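Long-range contacts in putative cell adhesion protein (Parabacteroides distasonis, PDB 3LIU), which probably serves as a pilin-like subunit of the FimA/Mfa1 fimbrillin family, built into surface pili that mediate cell adhesion: residues G49-I59 and L100-F109; V172-A183 and V354-L364. All blocks are in the same frame, centred on the assembly; numbering follows the deposited sequence. Where two conformers were deposited one is given.

Interaction 1: G49-I59 and L100-F109; sequences GVFGVDGWSVI and LAKAKDITDF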
loop_
_atom_site.group_PDB
_atom_site.type_symbol
_atom_site.label_atom_id
_atom_site.label_comp_id
_atom_site.label_asym_id
_atom_site.label_seq_id
_atom_site.Cartn_x
_atom_site.Cartn_y
_atom_site.Cartn_z
ATOM N N GLY A 49 -12.565 -7.534 -15.913
ATOM C CA GLY A 49 -12.185 -7.286 -17.299
ATOM C C GLY A 49 -11.985 -8.623 -17.963
ATOM O O GLY A 49 -11.163 -9.444 -17.482
ATOM N N VAL A 50 -12.724 -8.855 -19.046
ATOM C CA VAL A 50 -12.579 -10.105 -19.830
ATOM C C VAL A 50 -12.057 -9.745 -21.232
ATOM O O VAL A 50 -12.733 -9.028 -21.967
ATOM C CB VAL A 50 -13.964 -10.788 -19.988
ATOM C CG1 VAL A 50 -13.827 -12.175 -20.647
ATOM C CG2 VAL A 50 -14.649 -10.919 -18.642
ATOM N N PHE A 51 -10.883 -10.242 -21.604
ATOM C CA PHE A 51 -10.233 -9.846 -22.863
ATOM C C PHE A 51 -9.956 -11.083 -23.726
ATOM O O PHE A 51 -9.108 -11.937 -23.412
ATOM C CB PHE A 51 -8.948 -9.035 -22.573
ATOM C CG PHE A 51 -9.198 -7.738 -21.836
ATOM C CD1 PHE A 51 -9.458 -6.559 -22.515
ATOM C CD2 PHE A 51 -9.196 -7.706 -20.458
ATOM C CE1 PHE A 51 -9.684 -5.362 -21.815
ATOM C CE2 PHE A 51 -9.428 -6.553 -19.769
ATOM C CZ PHE A 51 -9.670 -5.368 -20.441
ATOM N N GLY A 52 -10.701 -11.201 -24.809
ATOM C CA GLY A 52 -10.572 -12.371 -25.668
ATOM C C GLY A 52 -9.232 -12.337 -26.369
ATOM O O GLY A 52 -8.694 -11.275 -26.613
ATOM N N VAL A 53 -8.681 -13.497 -26.694
ATOM C CA VAL A 53 -7.364 -13.513 -27.328
ATOM C C VAL A 53 -7.411 -12.881 -28.722
ATOM O O VAL A 53 -6.412 -12.408 -29.179
ATOM C CB VAL A 53 -6.778 -14.938 -27.428
ATOM C CG1 VAL A 53 -6.431 -15.440 -26.043
ATOM C CG2 VAL A 53 -7.733 -15.854 -28.141
ATOM N N ASP A 54 -8.572 -12.866 -29.367
ATOM C CA ASP A 54 -8.756 -12.266 -30.696
ATOM C C ASP A 54 -9.178 -10.800 -30.687
ATOM O O ASP A 54 -9.626 -10.296 -31.729
ATOM C CB ASP A 54 -9.850 -13.032 -31.442
ATOM C CG ASP A 54 -11.141 -13.082 -30.651
ATOM O OD1 ASP A 54 -11.064 -13.436 -29.454
ATOM O OD2 ASP A 54 -12.211 -12.774 -31.198
ATOM N N GLY A 55 -9.118 -10.118 -29.543
ATOM C CA GLY A 55 -9.346 -8.687 -29.519
ATOM C C GLY A 55 -10.655 -8.177 -28.939
ATOM O O GLY A 55 -10.756 -6.996 -28.656
ATOM N N TRP A 56 -11.659 -9.016 -28.721
ATOM C CA TRP A 56 -12.891 -8.508 -28.095
ATOM C C TRP A 56 -12.630 -8.247 -26.606
ATOM O O TRP A 56 -11.693 -8.808 -26.015
ATOM C CB TRP A 56 -14.069 -9.457 -28.286
ATOM C CG TRP A 56 -13.912 -10.882 -27.714
ATOM C CD1 TRP A 56 -13.524 -12.002 -28.400
ATOM C CD2 TRP A 56 -14.194 -11.328 -26.367
ATOM N NE1 TRP A 56 -13.524 -13.105 -27.566
ATOM C CE2 TRP A 56 -13.948 -12.721 -26.322
ATOM C CE3 TRP A 56 -14.626 -10.685 -25.203
ATOM C CZ2 TRP A 56 -14.106 -13.473 -25.162
ATOM C CZ3 TRP A 56 -14.787 -11.439 -24.044
ATOM C CH2 TRP A 56 -14.525 -12.818 -24.036
ATOM N N SER A 57 -13.431 -7.370 -26.003
ATOM C CA SER A 57 -13.362 -7.171 -24.568
ATOM C C SER A 57 -14.732 -6.911 -23.978
ATOM O O SER A 57 -15.604 -6.344 -24.649
ATOM C CB SER A 57 -12.409 -6.035 -24.252
ATOM O OG SER A 57 -12.850 -4.769 -24.756
ATOM N N VAL A 58 -14.919 -7.359 -22.738
ATOM C CA VAL A 58 -16.083 -7.029 -21.943
ATOM C C VAL A 58 -15.606 -6.680 -20.551
ATOM O O VAL A 58 -14.940 -7.502 -19.887
ATOM C CB VAL A 58 -17.078 -8.199 -21.855
ATOM C CG1 VAL A 58 -18.330 -7.774 -21.132
ATOM C CG2 VAL A 58 -17.467 -8.674 -23.265
ATOM N N ILE A 59 -15.924 -5.469 -20.104
ATOM C CA ILE A 59 -15.572 -5.005 -18.747
ATOM C C ILE A 59 -16.806 -4.487 -18.049
ATOM O O ILE A 59 -17.582 -3.756 -18.653
ATOM C CB ILE A 59 -14.549 -3.852 -18.760
ATOM C CG1 ILE A 59 -13.276 -4.266 -19.534
ATOM C CG2 ILE A 59 -14.208 -3.402 -17.296
ATOM C CD1 ILE A 59 -13.034 -3.540 -20.798
ATOM N N LEU A 100 -11.256 1.743 -16.279
ATOM C CA LEU A 100 -11.104 0.334 -16.529
ATOM C C LEU A 100 -12.063 -0.102 -17.661
ATOM O O LEU A 100 -11.680 -0.897 -18.517
ATOM C CB LEU A 100 -11.314 -0.476 -15.235
ATOM C CG LEU A 100 -10.267 -0.391 -14.101
ATOM C CD1 LEU A 100 -10.825 -1.113 -12.831
ATOM C CD2 LEU A 100 -8.856 -0.929 -14.479
ATOM N N ALA A 101 -13.278 0.449 -17.700
ATOM C CA ALA A 101 -14.259 0.033 -18.691
ATOM C C ALA A 101 -13.842 0.509 -20.106
ATOM O O ALA A 101 -14.320 -0.022 -21.104
ATOM C CB ALA A 101 -15.637 0.530 -18.328
ATOM N N LYS A 102 -12.936 1.488 -20.188
ATOM C CA LYS A 102 -12.439 1.936 -21.481
ATOM C C LYS A 102 -11.198 1.192 -21.955
ATOM O O LYS A 102 -10.803 1.382 -23.087
ATOM C CB LYS A 102 -12.151 3.444 -21.447
ATOM C CG LYS A 102 -13.370 4.331 -21.267
ATOM C CD LYS A 102 -12.979 5.741 -20.787
ATOM C CE LYS A 102 -14.031 6.800 -21.158
ATOM N NZ LYS A 102 -13.547 8.195 -20.804
ATOM N N ALA A 103 -10.597 0.335 -21.128
ATOM C CA ALA A 103 -9.490 -0.523 -21.578
ATOM C C ALA A 103 -9.824 -1.347 -22.836
ATOM O O ALA A 103 -10.909 -1.941 -22.951
ATOM C CB ALA A 103 -9.044 -1.499 -20.466
ATOM N N LYS A 104 -8.861 -1.425 -23.738
ATOM C CA LYS A 104 -9.026 -2.193 -24.960
ATOM C C LYS A 104 -8.220 -3.483 -24.982
ATOM O O LYS A 104 -8.287 -4.242 -25.940
ATOM C CB LYS A 104 -8.673 -1.322 -26.162
ATOM C CG LYS A 104 -9.669 -0.223 -26.387
ATOM C CD LYS A 104 -11.083 -0.788 -26.596
ATOM C CE LYS A 104 -12.096 0.330 -26.855
ATOM N NZ LYS A 104 -13.431 -0.046 -26.327
ATOM N N ASP A 105 -7.499 -3.740 -23.911
ATOM C CA ASP A 105 -6.577 -4.847 -23.825
ATOM C C ASP A 105 -6.153 -4.964 -22.370
ATOM O O ASP A 105 -6.254 -3.998 -21.587
ATOM C CB ASP A 105 -5.331 -4.598 -24.669
ATOM C CG ASP A 105 -4.615 -3.319 -24.261
ATOM O OD1 ASP A 105 -5.118 -2.230 -24.625
ATOM O OD2 ASP A 105 -3.589 -3.395 -23.555
ATOM N N ILE A 106 -5.608 -6.130 -22.042
ATOM C CA ILE A 106 -5.310 -6.480 -20.672
ATOM C C ILE A 106 -4.225 -5.570 -20.095
ATOM O O ILE A 106 -4.309 -5.145 -18.925
ATOM C CB ILE A 106 -4.959 -8.013 -20.591
ATOM C CG1 ILE A 106 -4.948 -8.505 -19.142
ATOM C CG2 ILE A 106 -3.675 -8.318 -21.294
ATOM C CD1 ILE A 106 -6.296 -8.912 -18.662
ATOM N N THR A 107 -3.232 -5.211 -20.906
ATOM C CA THR A 107 -2.152 -4.357 -20.380
ATOM C C THR A 107 -2.646 -2.980 -19.956
ATOM O O THR A 107 -2.307 -2.560 -18.860
ATOM C CB THR A 107 -1.030 -4.158 -21.358
ATOM O OG1 THR A 107 -0.546 -5.439 -21.732
ATOM C CG2 THR A 107 0.127 -3.332 -20.743
ATOM N N ASP A 108 -3.407 -2.275 -20.811
ATOM C CA ASP A 108 -3.985 -0.968 -20.412
ATOM C C ASP A 108 -4.875 -1.117 -19.177
ATOM O O ASP A 108 -4.880 -0.247 -18.320
ATOM C CB ASP A 108 -4.766 -0.281 -21.550
ATOM C CG ASP A 108 -3.834 0.206 -22.673
ATOM O OD1 ASP A 108 -2.922 0.933 -22.311
ATOM O OD2 ASP A 108 -3.982 -0.134 -23.884
ATOM N N PHE A 109 -5.584 -2.244 -19.068
ATOM C CA PHE A 109 -6.461 -2.456 -17.912
ATOM C C PHE A 109 -5.599 -2.457 -16.635
ATOM O O PHE A 109 -5.795 -1.640 -15.756
ATOM C CB PHE A 109 -7.292 -3.738 -18.103
ATOM C CG PHE A 109 -8.258 -4.033 -16.985
ATOM C CD1 PHE A 109 -7.834 -4.666 -15.826
ATOM C CD2 PHE A 109 -9.592 -3.753 -17.128
ATOM C CE1 PHE A 109 -8.726 -4.935 -14.778
ATOM C CE2 PHE A 109 -10.485 -4.029 -16.130
ATOM C CZ PHE A 109 -10.042 -4.619 -14.936
#
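The beta hairpin 49-59, closed by a type I turn from Gly52 to Gly55, packs against the link between two short helices in the FimA-family domain, and Phe51 and Ile59 are the main side chains that reach across. Phe51 has CG anti to its carbonyl carbon (chi1 -62°), which lays one ring face under the Asp105-Ile106 peptide, while Phe51 CE1 approaches Asp105 N at 3.4 Å. Ile106 CD1 touches Phe51 CD2 at 3.6 Å. At the ring's far end, Phe51 CZ meets Phe109 CD2 at 3.7 Å, the two ring planes inclined at 70°; Ala103 CB lies 3.9 Å from the same Phe51 CZ. With an alanine in place of Phe51, Ile106 CD1 and the Phe109 ring would probably lose their apolar partner, leaving a gap beneath the start of the second helix. Ile59 divides its branches: CD1 sits 3.4 Å from Ala103 O, whereas CG2 rests 3.7 Å from Ala101 CA and also meets the Phe109 ring at its edge. Asp105 caps the second helix, its OD2 accepting from Asp108 N. Beyond the contact, Ile106 and Phe109 both rest on Val87 of strand 82-90, the hairpin's sheet neighbour, and Ile106 also reaches Val131 of strand 127-136.

Interaction 2: V172-A183 and V354-L364; sequences VRDVASIALAGA and VQRNYKYEISL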
loop_
_atom_site.group_PDB
_atom_site.type_symbol
_atom_site.label_atom_id
_atom_site.label_comp_id
_atom_site.label_asym_id
_atom_site.label_seq_id
_atom_site.Cartn_x
_atom_site.Cartn_y
_atom_site.Cartn_z
ATOM N N VAL A 172 -5.418 -9.680 -3.904
ATOM C CA VAL A 172 -4.336 -9.127 -3.125
ATOM C C VAL A 172 -4.440 -7.621 -3.072
ATOM O O VAL A 172 -4.589 -6.977 -4.099
ATOM C CB VAL A 172 -2.961 -9.533 -3.681
ATOM C CG1 VAL A 172 -1.831 -8.916 -2.803
ATOM C CG2 VAL A 172 -2.857 -11.035 -3.733
ATOM N N ARG A 173 -4.346 -7.062 -1.872
ATOM C CA ARG A 173 -4.471 -5.610 -1.704
ATOM C C ARG A 173 -3.420 -4.871 -2.520
ATOM O O ARG A 173 -2.332 -5.369 -2.729
ATOM C CB ARG A 173 -4.345 -5.196 -0.247
ATOM C CG ARG A 173 -5.451 -5.688 0.670
ATOM C CD ARG A 173 -5.203 -5.194 2.103
ATOM N NE ARG A 173 -6.124 -5.766 3.098
ATOM C CZ ARG A 173 -6.037 -6.994 3.631
ATOM N NH1 ARG A 173 -5.102 -7.825 3.263
ATOM N NH2 ARG A 173 -6.915 -7.403 4.547
ATOM N N ASP A 174 -3.771 -3.667 -2.957
ATOM C CA ASP A 174 -2.887 -2.820 -3.717
ATOM C C ASP A 174 -2.145 -1.825 -2.779
ATOM O O ASP A 174 -1.329 -1.050 -3.244
ATOM C CB ASP A 174 -3.687 -2.053 -4.792
ATOM C CG ASP A 174 -4.046 -2.908 -6.034
ATOM O OD1 ASP A 174 -3.787 -4.128 -6.089
ATOM O OD2 ASP A 174 -4.596 -2.319 -7.003
ATOM N N VAL A 175 -2.427 -1.836 -1.467
ATOM C CA VAL A 175 -1.774 -0.952 -0.527
ATOM C C VAL A 175 -0.931 -1.796 0.470
ATOM O O VAL A 175 -1.130 -3.009 0.589
ATOM C CB VAL A 175 -2.772 -0.050 0.275
ATOM C CG1 VAL A 175 -3.424 1.015 -0.614
ATOM C CG2 VAL A 175 -3.828 -0.898 0.961
ATOM N N ALA A 176 -0.027 -1.120 1.176
ATOM C CA ALA A 176 0.728 -1.644 2.338
ATOM C C ALA A 176 0.268 -0.878 3.557
ATOM O O ALA A 176 -0.268 0.241 3.426
ATOM C CB ALA A 176 2.284 -1.465 2.155
ATOM N N SER A 177 0.492 -1.465 4.746
ATOM C CA SER A 177 0.111 -0.845 6.002
ATOM C C SER A 177 1.369 -0.538 6.771
ATOM O O SER A 177 2.224 -1.418 6.890
ATOM C CB SER A 177 -0.731 -1.810 6.820
ATOM O OG SER A 177 -0.849 -1.351 8.167
ATOM N N ILE A 178 1.522 0.702 7.249
ATOM C CA ILE A 178 2.702 1.066 8.014
ATOM C C ILE A 178 2.260 1.590 9.369
ATOM O O ILE A 178 1.376 2.472 9.464
ATOM C CB ILE A 178 3.600 2.132 7.289
ATOM C CG1 ILE A 178 4.095 1.605 5.952
ATOM C CG2 ILE A 178 4.805 2.524 8.150
ATOM C CD1 ILE A 178 4.882 2.653 5.068
ATOM N N ALA A 179 2.858 1.061 10.421
ATOM C CA ALA A 179 2.532 1.495 11.792
ATOM C C ALA A 179 3.756 1.502 12.683
ATOM O O ALA A 179 4.684 0.709 12.486
ATOM C CB ALA A 179 1.468 0.613 12.392
ATOM N N LEU A 180 3.750 2.434 13.641
ATOM C CA LEU A 180 4.706 2.504 14.709
ATOM C C LEU A 180 4.190 1.629 15.852
ATOM O O LEU A 180 3.160 1.939 16.482
ATOM C CB LEU A 180 4.885 3.958 15.211
ATOM C CG LEU A 180 5.898 4.162 16.346
ATOM C CD1 LEU A 180 7.339 4.048 15.852
ATOM C CD2 LEU A 180 5.669 5.487 17.102
ATOM N N ALA A 181 4.915 0.545 16.101
ATOM C CA ALA A 181 4.584 -0.447 17.095
ATOM C C ALA A 181 5.121 -0.010 18.449
ATOM O O ALA A 181 4.533 -0.304 19.459
ATOM C CB ALA A 181 5.183 -1.785 16.696
ATOM N N GLY A 182 6.229 0.694 18.486
ATOM C CA GLY A 182 6.683 1.251 19.779
ATOM C C GLY A 182 7.826 2.228 19.613
ATOM O O GLY A 182 8.489 2.242 18.588
ATOM N N ALA A 183 8.030 3.075 20.619
ATOM C CA ALA A 183 9.111 4.059 20.584
ATOM C C ALA A 183 9.618 4.322 21.975
ATOM O O ALA A 183 9.075 5.168 22.666
ATOM C CB ALA A 183 8.636 5.343 19.966
ATOM N N VAL A 354 8.897 -0.858 0.472
ATOM C CA VAL A 354 7.456 -0.903 0.661
ATOM C C VAL A 354 6.769 -1.641 -0.473
ATOM O O VAL A 354 6.717 -1.161 -1.601
ATOM C CB VAL A 354 6.855 0.529 0.821
ATOM C CG1 VAL A 354 5.347 0.477 1.046
ATOM C CG2 VAL A 354 7.572 1.287 1.952
ATOM N N GLN A 355 6.224 -2.819 -0.145
ATOM C CA GLN A 355 5.594 -3.675 -1.121
ATOM C C GLN A 355 4.176 -3.959 -0.657
ATOM O O GLN A 355 3.882 -3.905 0.538
ATOM C CB GLN A 355 6.368 -4.963 -1.304
ATOM C CG GLN A 355 7.791 -4.758 -1.737
ATOM C CD GLN A 355 8.527 -6.100 -1.911
ATOM O OE1 GLN A 355 7.926 -7.077 -2.294
ATOM N NE2 GLN A 355 9.812 -6.134 -1.614
ATOM N N ARG A 356 3.330 -4.288 -1.624
ATOM C CA ARG A 356 1.882 -4.381 -1.418
ATOM C C ARG A 356 1.496 -5.533 -0.461
ATOM O O ARG A 356 2.143 -6.572 -0.425
ATOM C CB ARG A 356 1.203 -4.596 -2.767
ATOM C CG ARG A 356 1.494 -6.014 -3.355
ATOM C CD ARG A 356 1.121 -6.157 -4.830
ATOM N NE ARG A 356 -0.300 -6.240 -4.986
ATOM C CZ ARG A 356 -0.937 -6.781 -6.037
ATOM N NH1 ARG A 356 -0.287 -7.266 -7.080
ATOM N NH2 ARG A 356 -2.272 -6.816 -6.034
ATOM N N ASN A 357 0.420 -5.306 0.281
ATOM C CA ASN A 357 -0.267 -6.336 1.056
ATOM C C ASN A 357 0.580 -6.931 2.192
ATOM O O ASN A 357 0.435 -8.099 2.530
ATOM C CB ASN A 357 -0.784 -7.442 0.134
ATOM C CG ASN A 357 -1.967 -8.191 0.748
ATOM O OD1 ASN A 357 -2.878 -7.587 1.301
ATOM N ND2 ASN A 357 -1.948 -9.491 0.648
ATOM N N TYR A 358 1.482 -6.109 2.727
ATOM C CA TYR A 358 2.247 -6.404 3.927
ATOM C C TYR A 358 1.972 -5.359 4.961
ATOM O O TYR A 358 1.678 -4.220 4.642
ATOM C CB TYR A 358 3.759 -6.390 3.655
ATOM C CG TYR A 358 4.261 -7.533 2.805
ATOM C CD1 TYR A 358 4.371 -8.822 3.322
ATOM C CD2 TYR A 358 4.599 -7.331 1.481
ATOM C CE1 TYR A 358 4.851 -9.868 2.530
ATOM C CE2 TYR A 358 5.032 -8.366 0.679
ATOM C CZ TYR A 358 5.182 -9.627 1.216
ATOM O OH TYR A 358 5.638 -10.631 0.414
ATOM N N LYS A 359 2.077 -5.764 6.219
ATOM C CA LYS A 359 1.987 -4.873 7.339
ATOM C C LYS A 359 3.408 -4.692 7.840
ATOM O O LYS A 359 4.139 -5.672 8.023
ATOM C CB LYS A 359 1.165 -5.474 8.447
ATOM C CG LYS A 359 -0.290 -5.558 8.168
ATOM C CD LYS A 359 -1.035 -5.552 9.479
ATOM C CE LYS A 359 -2.492 -5.481 9.250
ATOM N NZ LYS A 359 -3.236 -5.044 10.462
ATOM N N TYR A 360 3.784 -3.433 8.024
ATOM C CA TYR A 360 5.074 -3.027 8.533
ATOM C C TYR A 360 4.874 -2.539 9.967
ATOM O O TYR A 360 4.054 -1.624 10.224
ATOM C CB TYR A 360 5.645 -1.910 7.660
ATOM C CG TYR A 360 6.043 -2.368 6.313
ATOM C CD1 TYR A 360 5.092 -2.577 5.322
ATOM C CD2 TYR A 360 7.377 -2.588 5.992
ATOM C CE1 TYR A 360 5.466 -3.007 4.051
ATOM C CE2 TYR A 360 7.751 -3.016 4.732
ATOM C CZ TYR A 360 6.808 -3.253 3.777
ATOM O OH TYR A 360 7.203 -3.694 2.529
ATOM N N GLU A 361 5.551 -3.199 10.902
ATOM C CA GLU A 361 5.488 -2.851 12.323
ATOM C C GLU A 361 6.855 -2.363 12.734
ATOM O O GLU A 361 7.823 -3.141 12.746
ATOM C CB GLU A 361 5.096 -4.065 13.159
ATOM C CG GLU A 361 3.763 -4.662 12.788
ATOM C CD GLU A 361 2.593 -3.779 13.170
ATOM O OE1 GLU A 361 2.776 -2.867 14.010
ATOM O OE2 GLU A 361 1.492 -4.001 12.628
ATOM N N ILE A 362 6.952 -1.049 13.014
ATOM C CA ILE A 362 8.230 -0.359 13.290
ATOM C C ILE A 362 8.370 -0.086 14.800
ATOM O O ILE A 362 7.479 0.494 15.417
ATOM C CB ILE A 362 8.314 0.969 12.480
ATOM C CG1 ILE A 362 8.182 0.648 10.974
ATOM C CG2 ILE A 362 9.602 1.744 12.814
ATOM C CD1 ILE A 362 8.186 1.797 10.065
ATOM N N SER A 363 9.457 -0.560 15.390
ATOM C CA SER A 363 9.774 -0.296 16.785
ATOM C C SER A 363 11.049 0.513 16.845
ATOM O O SER A 363 12.096 0.079 16.345
ATOM C CB SER A 363 9.971 -1.614 17.548
ATOM O OG SER A 363 8.786 -2.376 17.468
ATOM N N LEU A 364 10.961 1.683 17.466
ATOM C CA LEU A 364 12.091 2.589 17.565
ATOM C C LEU A 364 12.766 2.559 18.922
ATOM O O LEU A 364 12.097 2.462 19.955
ATOM C CB LEU A 364 11.621 4.009 17.255
ATOM C CG LEU A 364 11.050 4.204 15.863
ATOM C CD1 LEU A 364 10.764 5.733 15.627
ATOM C CD2 LEU A 364 11.993 3.614 14.826
HETATM O O HOH W 1 0.997 -2.141 9.939
#
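Two parallel neighbours in a beta-sheet, strands 176-183 and 358-364, pair through a ladder of backbone hydrogen bonds that runs from Ser177 N to Tyr358 O at one end to Leu364 N and Gly182 O at the other. Just ahead of it, Asn357 N donates to Val175 O at 2.8 Å. A beta bulge between Leu180 and Gly182 shifts the register by one: Ile362 O accepts from Ala181 N at 2.7 Å and, weakly, from Gly182 N.

The tight side carries Ile178, Leu180, Tyr360, Ile362 and Leu364. Ile178 CG2 meets Ile362 CD1 at 4.0 Å, and Leu180 CD1 presses on Leu364 CG at 3.7 Å, the two leucines set about at right angles. Leu309 and Val311 of strand 308-319 close over these isoleucines and leucines. Tyr360 turns a ring edge to Ser177 O, and its hydroxyl accepts from Gln355 N besides bonding to Tyr353 O.

The opposite face is looser and wetter. Ser177, Lys359 and Glu361 lie there, and a water donates to Ser177 OG and Tyr360 O; Glu281 takes both the Ser177 hydroxyl and the Lys359 ammonium group.

Before the ladder, polar side chains join the short strand 172-173 and the turn after it to the loop 354-357. Arg356 leaves its backbone with CG between N and the carbonyl carbon (chi1 70°), then bends so that NE points almost straight at Arg173 O, 3.2 Å away and in the guanidinium plane. Its NH2 reaches Val172 O from above the carbonyl plane and forms a salt bridge with Asp174 OD1 at 3.1 Å, while NH1 bonds to Gly221 O. Val172 CB covers one guanidinium face. Arg173 answers across the contact: its NH1 lies in the amide plane of Asn357, on a lone pair of OD1, at 3.0 Å.

Both interactions reach the same extensive strand network, but their centres stand 33 Å apart and their nearest atoms about 9 Å. Interaction 2 lies near the middle of the chain and is buried; interaction 1 is peripheral and only partly buried. Interaction 1 sets a short helical link on a hairpin through apolar side chains and rings laid against each other and against backbone, and its two segments share no hydrogen bond. Interaction 2 instead joins strands far apart in sequence, with backbone bonds, charged groups and a water adding to its apolar face. Strand 127-136 connects them: Val131 touches Ile106 of interaction 1, while Ser128 bonds to Val172 and Asp174 of interaction 2.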